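Local coordinates for lipoprotein (Clostridium difficile, PDB 4OTE) that probably serves as the membrane-anchored, substrate-binding lipoprotein of a methionine uptake system, holding selenomethionine in the cleft between its two lobes, at residues A[90-95]-A[184-189]; A[79-84]-A[193-198]. All blocks are in the same frame, centred on the assembly; numbering follows the deposited sequence. Where two conformers were deposited one is given.

Interaction 1: residues A[90-95]-A[184-189]; sequences YSYKIK and KKNGIY
With CG anti to its carbonyl carbon and beside the backbone N (chi1 -76°), Asn186 brings its side-chain amide to Ser91, which its backbone O also meets. The two bonds that result run in opposite directions. Ser91 N donates to Asn186 O at 2.9 Å, almost along the C=O axis, while Asn186 ND2 donates to Ser91 O at 2.8 Å with a straighter N-H...O angle of 163°. In the second bond the acceptor lies close to the plane of the Asn186 amide, although the donor sits somewhat above the carbonyl plane of Ser91. The backbone N and O of Ser91 are thus both bonded to the one residue Asn186, and the amide also reaches the Tyr92 ring at its edge, ND2 of Asn186 lying 3.4 Å from CD1 of Tyr92 with the two planes steeply inclined.

Ser91 OG, anti to its backbone N (chi1 -179°), takes no part in the crossing. It accepts from Lys93 N and Ile94 N, an ST turn and an ST motif, and is also hydrogen-bonded to Thr167 O. The loop so folded back meets Ile188, whose CG2 lies 3.4 Å from both Ile94 O and Lys95 O and whose CD1 touches CD1 of Ile94 at 3.9 Å.

Backbone pairing agrees with this register: Tyr90 and Gly187 form an antiparallel, non-hydrogen-bonded pair, CA to CA 4.4 Å. Gly187 is where the chain leaves helix 183-186, so the contact joins a helix-to-strand junction to the loop that leaves strand 88-90, at the edge of a mixed five-stranded sheet, in which strand 187-190 is outermost within this chain.

Interaction 2: residues A[79-84]-A[193-198]; sequences GKKLYV and INDEYA
Beside the selenomethionine pocket, the end of strand 76-84 packs against the turn that leads into strand 199-204, its antiparallel neighbour. The side chain of Tyr197, in that turn, lies about 5 Å from the bound selenomethionine and meets the ring of His61, a residue of the pocket. Val84 is the main apolar anchor. With CG1 anti to the backbone N (chi1 -166°), it sends CG1 to within 3.8 Å of Asn194 O, while CG2 packs alongside CG2 of Ile193 and CB of Ala198, each 4.2 Å away.

Ala198 fits between strand backbone and lysine chain: its CB rests 3.7 Å from CB of Lys81, and its CA makes a CA-H...O contact of 3.3 Å with Tyr83 O. Here the strand carries a classic beta bulge, Leu82 and Tyr83 both facing Asn199, a ligand-pocket residue that follows Ala198 directly.

The turn is braced from within. Asn194 OD1 accepts from Glu196 N in an Asx turn, and Asn194 O and Asp195 O accept from Tyr197 N and Ala198 N respectively. Over this short 3-10 segment Lys81 lays its aliphatic chain, extended until a bend at chi4 (-48°), so that CD of Lys81 stands 3.3 Å from Asp195 O. NZ of Lys81 donates to the same carbonyl oxygen in a weak bond of 3.4 Å. Its charge remains 4.9 Å from OD1 of Asp195; at that separation the carboxylate and the ammonium group may attract each other through space, yet their charged atoms do not touch.

The two contacts lie in different lobes, their centres 25 Å apart, with no direct touch between their segments. Along the chain the order is 79-84, 90-95, 184-189, 193-198, so the pair in interaction 1 is enclosed by the pair in interaction 2. Interaction 2 belongs to the seven-stranded sheet containing strands 76-84 and 199-204, interaction 1 to the five-stranded sheet containing 88-90 and 187-190. The connections 85-87 and 191-198 therefore carry the chain out to the second lobe and back. Two such connections between lobes are consistent with the hinge of a periplasmic-binding-protein fold, with selenomethionine held in the cleft near interaction 2.

Interaction 1: residues A[90-95]-A[184-189]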
ATOM      1  N   TYR A  90      -8.974  -1.149 -11.172  1.00 32.70           N
ATOM      2  CA  TYR A  90      -9.172  -0.088 -12.158  1.00 33.78           C
ATOM      3  C   TYR A  90      -9.450  -0.686 -13.530  1.00 36.25           C
ATOM      4  O   TYR A  90      -9.056  -1.815 -13.813  1.00 35.73           O
ATOM      5  CB  TYR A  90      -7.930   0.802 -12.252  1.00 33.09           C
ATOM      6  CG  TYR A  90      -7.636   1.604 -11.007  1.00 32.24           C
ATOM      7  CD1 TYR A  90      -6.876   1.064  -9.977  1.00 31.89           C
ATOM      8  CD2 TYR A  90      -8.101   2.908 -10.866  1.00 31.27           C
ATOM      9  CE1 TYR A  90      -6.594   1.794  -8.837  1.00 31.38           C
ATOM     10  CE2 TYR A  90      -7.824   3.647  -9.728  1.00 31.23           C
ATOM     11  CZ  TYR A  90      -7.068   3.086  -8.715  1.00 30.71           C
ATOM     12  OH  TYR A  90      -6.784   3.803  -7.576  1.00 28.75           O
ATOM     13  N   SER A  91     -10.119   0.087 -14.381  1.00 37.62           N
ATOM     14  CA  SER A  91     -10.441  -0.353 -15.732  1.00 40.40           C
ATOM     15  C   SER A  91     -10.739   0.840 -16.635  1.00 42.26           C
ATOM     16  O   SER A  91     -11.402   1.789 -16.212  1.00 41.64           O
ATOM     17  CB  SER A  91     -11.640  -1.304 -15.707  1.00 41.53           C
ATOM     18  OG  SER A  91     -11.962  -1.774 -17.007  1.00 42.02           O
ATOM     19  N   TYR A  92     -10.226   0.790 -17.865  1.00 44.63           N
ATOM     20  CA  TYR A  92     -10.581   1.752 -18.911  1.00 48.28           C
ATOM     21  C   TYR A  92     -11.674   1.208 -19.840  1.00 49.96           C
ATOM     22  O   TYR A  92     -12.137   1.919 -20.731  1.00 53.37           O
ATOM     23  CB  TYR A  92      -9.360   2.106 -19.776  1.00 49.02           C
ATOM     24  CG  TYR A  92      -8.280   2.943 -19.123  1.00 48.83           C
ATOM     25  CD1 TYR A  92      -8.554   3.778 -18.039  1.00 47.02           C
ATOM     26  CD2 TYR A  92      -6.978   2.931 -19.627  1.00 49.12           C
ATOM     27  CE1 TYR A  92      -7.560   4.548 -17.461  1.00 46.81           C
ATOM     28  CE2 TYR A  92      -5.980   3.701 -19.055  1.00 47.84           C
ATOM     29  CZ  TYR A  92      -6.277   4.507 -17.975  1.00 46.88           C
ATOM     30  OH  TYR A  92      -5.290   5.275 -17.403  1.00 47.13           O
ATOM     31  N   LYS A  93     -12.086  -0.041 -19.629  1.00 48.91           N
ATOM     32  CA  LYS A  93     -12.939  -0.741 -20.590  1.00 50.00           C
ATOM     33  C   LYS A  93     -14.321  -1.134 -20.056  1.00 48.15           C
ATOM     34  O   LYS A  93     -15.260  -1.265 -20.835  1.00 47.52           O
ATOM     35  CB  LYS A  93     -12.191  -1.964 -21.122  1.00 52.95           C
ATOM     36  CG  LYS A  93     -10.869  -1.591 -21.779  1.00 55.65           C
ATOM     37  CD  LYS A  93     -10.139  -2.789 -22.351  1.00 60.15           C
ATOM     38  CE  LYS A  93      -8.786  -2.377 -22.906  1.00 62.39           C
ATOM     39  NZ  LYS A  93      -8.037  -3.538 -23.463  1.00 67.06           N
ATOM     40  N   ILE A  94     -14.445  -1.320 -18.741  1.00 47.23           N
ATOM     41  CA  ILE A  94     -15.738  -1.615 -18.111  1.00 46.04           C
ATOM     42  C   ILE A  94     -15.945  -0.773 -16.855  1.00 45.93           C
ATOM     43  O   ILE A  94     -14.982  -0.295 -16.255  1.00 43.70           O
ATOM     44  CB  ILE A  94     -15.869  -3.110 -17.752  1.00 46.16           C
ATOM     45  CG1 ILE A  94     -14.746  -3.550 -16.806  1.00 44.65           C
ATOM     46  CG2 ILE A  94     -15.856  -3.960 -19.018  1.00 47.22           C
ATOM     47  CD1 ILE A  94     -14.893  -4.967 -16.295  1.00 44.90           C
ATOM     48  N   LYS A  95     -17.205  -0.603 -16.464  1.00 47.90           N
ATOM     49  CA  LYS A  95     -17.558   0.199 -15.289  1.00 49.08           C
ATOM     50  C   LYS A  95     -18.005  -0.644 -14.091  1.00 46.16           C
ATOM     51  O   LYS A  95     -18.055  -0.143 -12.971  1.00 46.10           O
ATOM     52  CB  LYS A  95     -18.655   1.206 -15.642  1.00 53.59           C
ATOM     53  CG  LYS A  95     -18.269   2.191 -16.738  1.00 59.37           C
ATOM     54  CD  LYS A  95     -18.803   3.592 -16.463  1.00 65.12           C
ATOM     55  CE  LYS A  95     -17.902   4.344 -15.492  1.00 69.08           C
ATOM     56  NZ  LYS A  95     -18.476   5.650 -15.066  1.00 73.40           N
ATOM     57  N   LYS A 184     -12.646   7.377  -8.540  1.00 39.51           N
ATOM     58  CA  LYS A 184     -14.041   7.757  -8.742  1.00 40.97           C
ATOM     59  C   LYS A 184     -14.454   7.502 -10.188  1.00 42.87           C
ATOM     60  O   LYS A 184     -15.528   6.975 -10.452  1.00 46.16           O
ATOM     61  CB  LYS A 184     -14.255   9.233  -8.386  1.00 40.52           C
ATOM     62  N   LYS A 185     -13.575   7.859 -11.118  1.00 45.61           N
ATOM     63  CA  LYS A 185     -13.844   7.713 -12.546  1.00 46.89           C
ATOM     64  C   LYS A 185     -13.658   6.274 -13.036  1.00 44.66           C
ATOM     65  O   LYS A 185     -14.528   5.737 -13.716  1.00 47.52           O
ATOM     66  CB  LYS A 185     -12.932   8.657 -13.333  1.00 50.42           C
ATOM     67  CG  LYS A 185     -13.155   8.662 -14.838  1.00 56.83           C
ATOM     68  CD  LYS A 185     -12.078   9.471 -15.539  1.00 61.30           C
ATOM     69  CE  LYS A 185     -12.050   9.191 -17.033  1.00 65.11           C
ATOM     70  NZ  LYS A 185     -10.797   9.701 -17.654  1.00 67.58           N
ATOM     71  N   ASN A 186     -12.535   5.652 -12.677  1.00 42.47           N
ATOM     72  CA  ASN A 186     -12.113   4.388 -13.291  1.00 40.51           C
ATOM     73  C   ASN A 186     -12.005   3.166 -12.374  1.00 38.07           C
ATOM     74  O   ASN A 186     -11.627   2.086 -12.827  1.00 37.79           O
ATOM     75  CB  ASN A 186     -10.782   4.613 -14.013  1.00 41.18           C
ATOM     76  CG  ASN A 186     -10.962   5.345 -15.323  1.00 43.33           C
ATOM     77  OD1 ASN A 186     -10.733   6.549 -15.414  1.00 44.37           O
ATOM     78  ND2 ASN A 186     -11.417   4.625 -16.338  1.00 43.99           N
ATOM     79  N   GLY A 187     -12.338   3.328 -11.098  1.00 36.46           N
ATOM     80  CA  GLY A 187     -12.338   2.212 -10.163  1.00 34.53           C
ATOM     81  C   GLY A 187     -13.652   1.463 -10.252  1.00 35.09           C
ATOM     82  O   GLY A 187     -14.711   2.080 -10.307  1.00 36.14           O
ATOM     83  N   ILE A 188     -13.587   0.134 -10.283  1.00 35.01           N
ATOM     84  CA  ILE A 188     -14.794  -0.695 -10.348  1.00 35.48           C
ATOM     85  C   ILE A 188     -14.991  -1.571  -9.105  1.00 35.04           C
ATOM     86  O   ILE A 188     -16.023  -2.207  -8.946  1.00 36.86           O
ATOM     87  CB  ILE A 188     -14.813  -1.573 -11.624  1.00 36.65           C
ATOM     88  CG1 ILE A 188     -13.712  -2.636 -11.600  1.00 37.08           C
ATOM     89  CG2 ILE A 188     -14.671  -0.703 -12.867  1.00 36.96           C
ATOM     90  CD1 ILE A 188     -13.774  -3.592 -12.775  1.00 38.63           C
ATOM     91  N   TYR A 189     -13.998  -1.601  -8.225  1.00 34.91           N
ATOM     92  CA  TYR A 189     -14.081  -2.377  -6.998  1.00 33.82           C
ATOM     93  C   TYR A 189     -13.012  -1.893  -6.037  1.00 33.18           C
ATOM     94  O   TYR A 189     -11.864  -1.680  -6.433  1.00 31.84           O
ATOM     95  CB  TYR A 189     -13.895  -3.874  -7.282  1.00 34.71           C
ATOM     96  CG  TYR A 189     -13.652  -4.708  -6.043  1.00 33.94           C
ATOM     97  CD1 TYR A 189     -14.711  -5.123  -5.241  1.00 34.08           C
ATOM     98  CD2 TYR A 189     -12.362  -5.070  -5.669  1.00 33.56           C
ATOM     99  CE1 TYR A 189     -14.494  -5.883  -4.104  1.00 33.88           C
ATOM    100  CE2 TYR A 189     -12.134  -5.825  -4.531  1.00 34.12           C
ATOM    101  CZ  TYR A 189     -13.202  -6.233  -3.754  1.00 34.48           C
ATOM    102  OH  TYR A 189     -12.969  -6.983  -2.624  1.00 35.43           O
TER

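Interaction 2: residues A[79-84]-A[193-198]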
ATOM      1  N   GLY A  79       5.325   0.275  13.754  1.00 32.08           N
ATOM      2  CA  GLY A  79       4.763   1.145  14.785  1.00 32.56           C
ATOM      3  C   GLY A  79       3.248   1.033  14.854  1.00 33.04           C
ATOM      4  O   GLY A  79       2.679   0.007  14.495  1.00 34.40           O
ATOM      5  N   LYS A  80       2.597   2.100  15.307  1.00 33.51           N
ATOM      6  CA  LYS A  80       1.131   2.154  15.384  1.00 33.65           C
ATOM      7  C   LYS A  80       0.481   2.190  13.997  1.00 31.14           C
ATOM      8  O   LYS A  80       1.027   2.792  13.065  1.00 28.65           O
ATOM      9  CB  LYS A  80       0.696   3.397  16.163  1.00 36.68           C
ATOM     10  CG  LYS A  80       1.162   3.422  17.611  1.00 40.87           C
ATOM     11  CD  LYS A  80       0.799   4.731  18.295  1.00 44.18           C
ATOM     12  CE  LYS A  80       1.199   4.709  19.764  1.00 49.37           C
ATOM     13  NZ  LYS A  80       1.101   6.055  20.393  1.00 51.87           N
ATOM     14  N   LYS A  81      -0.686   1.558  13.871  1.00 30.59           N
ATOM     15  CA  LYS A  81      -1.471   1.594  12.631  1.00 29.67           C
ATOM     16  C   LYS A  81      -1.922   3.029  12.330  1.00 28.18           C
ATOM     17  O   LYS A  81      -2.416   3.717  13.223  1.00 28.10           O
ATOM     18  CB  LYS A  81      -2.712   0.711  12.752  1.00 30.95           C
ATOM     19  CG  LYS A  81      -2.455  -0.772  12.975  1.00 32.22           C
ATOM     20  CD  LYS A  81      -3.787  -1.509  13.016  1.00 34.48           C
ATOM     21  CE  LYS A  81      -3.684  -2.920  13.579  1.00 37.14           C
ATOM     22  NZ  LYS A  81      -2.579  -3.725  12.997  1.00 38.09           N
ATOM     23  N   LEU A  82      -1.764   3.473  11.083  1.00 25.66           N
ATOM     24  CA  LEU A  82      -2.088   4.864  10.725  1.00 26.21           C
ATOM     25  C   LEU A  82      -3.276   4.968   9.781  1.00 25.67           C
ATOM     26  O   LEU A  82      -4.240   5.679  10.064  1.00 25.68           O
ATOM     27  CB  LEU A  82      -0.874   5.553  10.103  1.00 24.84           C
ATOM     28  CG  LEU A  82       0.383   5.532  10.974  1.00 25.70           C
ATOM     29  CD1 LEU A  82       1.533   6.199  10.245  1.00 25.89           C
ATOM     30  CD2 LEU A  82       0.135   6.205  12.320  1.00 26.66           C
ATOM     31  N   TYR A  83      -3.202   4.259   8.661  1.00 24.89           N
ATOM     32  CA  TYR A  83      -4.250   4.313   7.654  1.00 24.34           C
ATOM     33  C   TYR A  83      -4.190   3.107   6.728  1.00 25.37           C
ATOM     34  O   TYR A  83      -3.117   2.532   6.508  1.00 24.88           O
ATOM     35  CB  TYR A  83      -4.128   5.599   6.829  1.00 24.04           C
ATOM     36  CG  TYR A  83      -2.724   5.866   6.326  1.00 22.60           C
ATOM     37  CD1 TYR A  83      -2.222   5.205   5.205  1.00 22.64           C
ATOM     38  CD2 TYR A  83      -1.901   6.780   6.970  1.00 22.03           C
ATOM     39  CE1 TYR A  83      -0.934   5.444   4.751  1.00 22.14           C
ATOM     40  CE2 TYR A  83      -0.614   7.029   6.520  1.00 22.04           C
ATOM     41  CZ  TYR A  83      -0.134   6.362   5.413  1.00 22.07           C
ATOM     42  OH  TYR A  83       1.149   6.610   4.972  1.00 22.87           O
ATOM     43  N   VAL A  84      -5.350   2.737   6.193  1.00 25.51           N
ATOM     44  CA  VAL A  84      -5.462   1.644   5.240  0.50 26.30           C
ATOM     45  C   VAL A  84      -5.580   2.218   3.834  1.00 25.90           C
ATOM     46  O   VAL A  84      -6.157   3.292   3.647  1.00 25.98           O
ATOM     47  CB  VAL A  84      -6.698   0.774   5.526  0.50 28.21           C
ATOM     48  CG1 VAL A  84      -6.614  -0.526   4.748  0.50 29.02           C
ATOM     49  CG2 VAL A  84      -6.825   0.486   7.015  0.50 29.33           C
ATOM     50  N   ILE A 193     -12.184  -2.794   4.087  1.00 35.60           N
ATOM     51  CA  ILE A 193     -11.280  -2.230   5.080  1.00 36.26           C
ATOM     52  C   ILE A 193     -10.793  -3.347   5.995  1.00 37.14           C
ATOM     53  O   ILE A 193     -11.593  -4.092   6.555  1.00 39.80           O
ATOM     54  CB  ILE A 193     -11.950  -1.145   5.954  1.00 37.88           C
ATOM     55  CG1 ILE A 193     -12.583  -0.041   5.093  1.00 38.09           C
ATOM     56  CG2 ILE A 193     -10.940  -0.566   6.940  1.00 37.40           C
ATOM     57  CD1 ILE A 193     -11.681   0.509   4.012  1.00 38.81           C
ATOM     58  N   ASN A 194      -9.477  -3.457   6.133  1.00 36.65           N
ATOM     59  CA  ASN A 194      -8.860  -4.455   6.993  1.00 37.11           C
ATOM     60  C   ASN A 194      -7.616  -3.837   7.622  1.00 35.31           C
ATOM     61  O   ASN A 194      -6.619  -3.646   6.937  1.00 34.45           O
ATOM     62  CB  ASN A 194      -8.503  -5.696   6.168  1.00 38.26           C
ATOM     63  CG  ASN A 194      -8.010  -6.857   7.019  1.00 38.93           C
ATOM     64  OD1 ASN A 194      -7.680  -6.696   8.194  1.00 38.94           O
ATOM     65  ND2 ASN A 194      -7.955  -8.038   6.419  1.00 39.60           N
ATOM     66  N   ASP A 195      -7.678  -3.519   8.916  1.00 36.13           N
ATOM     67  CA  ASP A 195      -6.587  -2.787   9.578  1.00 37.15           C
ATOM     68  C   ASP A 195      -5.314  -3.620   9.753  1.00 37.34           C
ATOM     69  O   ASP A 195      -4.275  -3.094  10.147  1.00 35.39           O
ATOM     70  CB  ASP A 195      -7.046  -2.173  10.914  1.00 40.08           C
ATOM     71  CG  ASP A 195      -7.302  -3.208  11.997  1.00 43.17           C
ATOM     72  OD1 ASP A 195      -7.240  -4.422  11.717  1.00 49.39           O
ATOM     73  OD2 ASP A 195      -7.576  -2.797  13.145  1.00 46.00           O
ATOM     74  N   GLU A 196      -5.397  -4.917   9.463  1.00 38.60           N
ATOM     75  CA  GLU A 196      -4.211  -5.765   9.371  1.00 41.52           C
ATOM     76  C   GLU A 196      -3.242  -5.217   8.318  1.00 37.72           C
ATOM     77  O   GLU A 196      -2.026  -5.358   8.452  1.00 36.39           O
ATOM     78  CB  GLU A 196      -4.609  -7.204   9.026  1.00 48.53           C
ATOM     79  CG  GLU A 196      -3.475  -8.216   9.133  1.00 58.32           C
ATOM     80  CD  GLU A 196      -3.913  -9.636   8.805  1.00 69.00           C
ATOM     81  OE1 GLU A 196      -5.097  -9.972   9.032  1.00 72.85           O
ATOM     82  OE2 GLU A 196      -3.065 -10.421   8.324  1.00 74.05           O
ATOM     83  N   TYR A 197      -3.792  -4.578   7.287  1.00 34.16           N
ATOM     84  CA  TYR A 197      -3.001  -3.987   6.215  1.00 32.61           C
ATOM     85  C   TYR A 197      -2.858  -2.465   6.345  1.00 31.02           C
ATOM     86  O   TYR A 197      -2.573  -1.772   5.365  1.00 28.62           O
ATOM     87  CB  TYR A 197      -3.618  -4.364   4.866  1.00 33.46           C
ATOM     88  CG  TYR A 197      -3.695  -5.860   4.663  1.00 36.63           C
ATOM     89  CD1 TYR A 197      -2.545  -6.642   4.726  1.00 38.31           C
ATOM     90  CD2 TYR A 197      -4.910  -6.497   4.416  1.00 38.74           C
ATOM     91  CE1 TYR A 197      -2.601  -8.011   4.556  1.00 41.77           C
ATOM     92  CE2 TYR A 197      -4.973  -7.870   4.241  1.00 40.25           C
ATOM     93  CZ  TYR A 197      -3.813  -8.619   4.307  1.00 42.53           C
ATOM     94  OH  TYR A 197      -3.851  -9.981   4.135  1.00 47.03           O
ATOM     95  N   ALA A 198      -3.033  -1.947   7.557  1.00 30.44           N
ATOM     96  CA  ALA A 198      -2.833  -0.526   7.806  1.00 29.62           C
ATOM     97  C   ALA A 198      -1.361  -0.169   7.594  1.00 27.78           C
ATOM     98  O   ALA A 198      -0.474  -0.820   8.148  1.00 26.69           O
ATOM     99  CB  ALA A 198      -3.263  -0.167   9.220  1.00 30.41           C
TER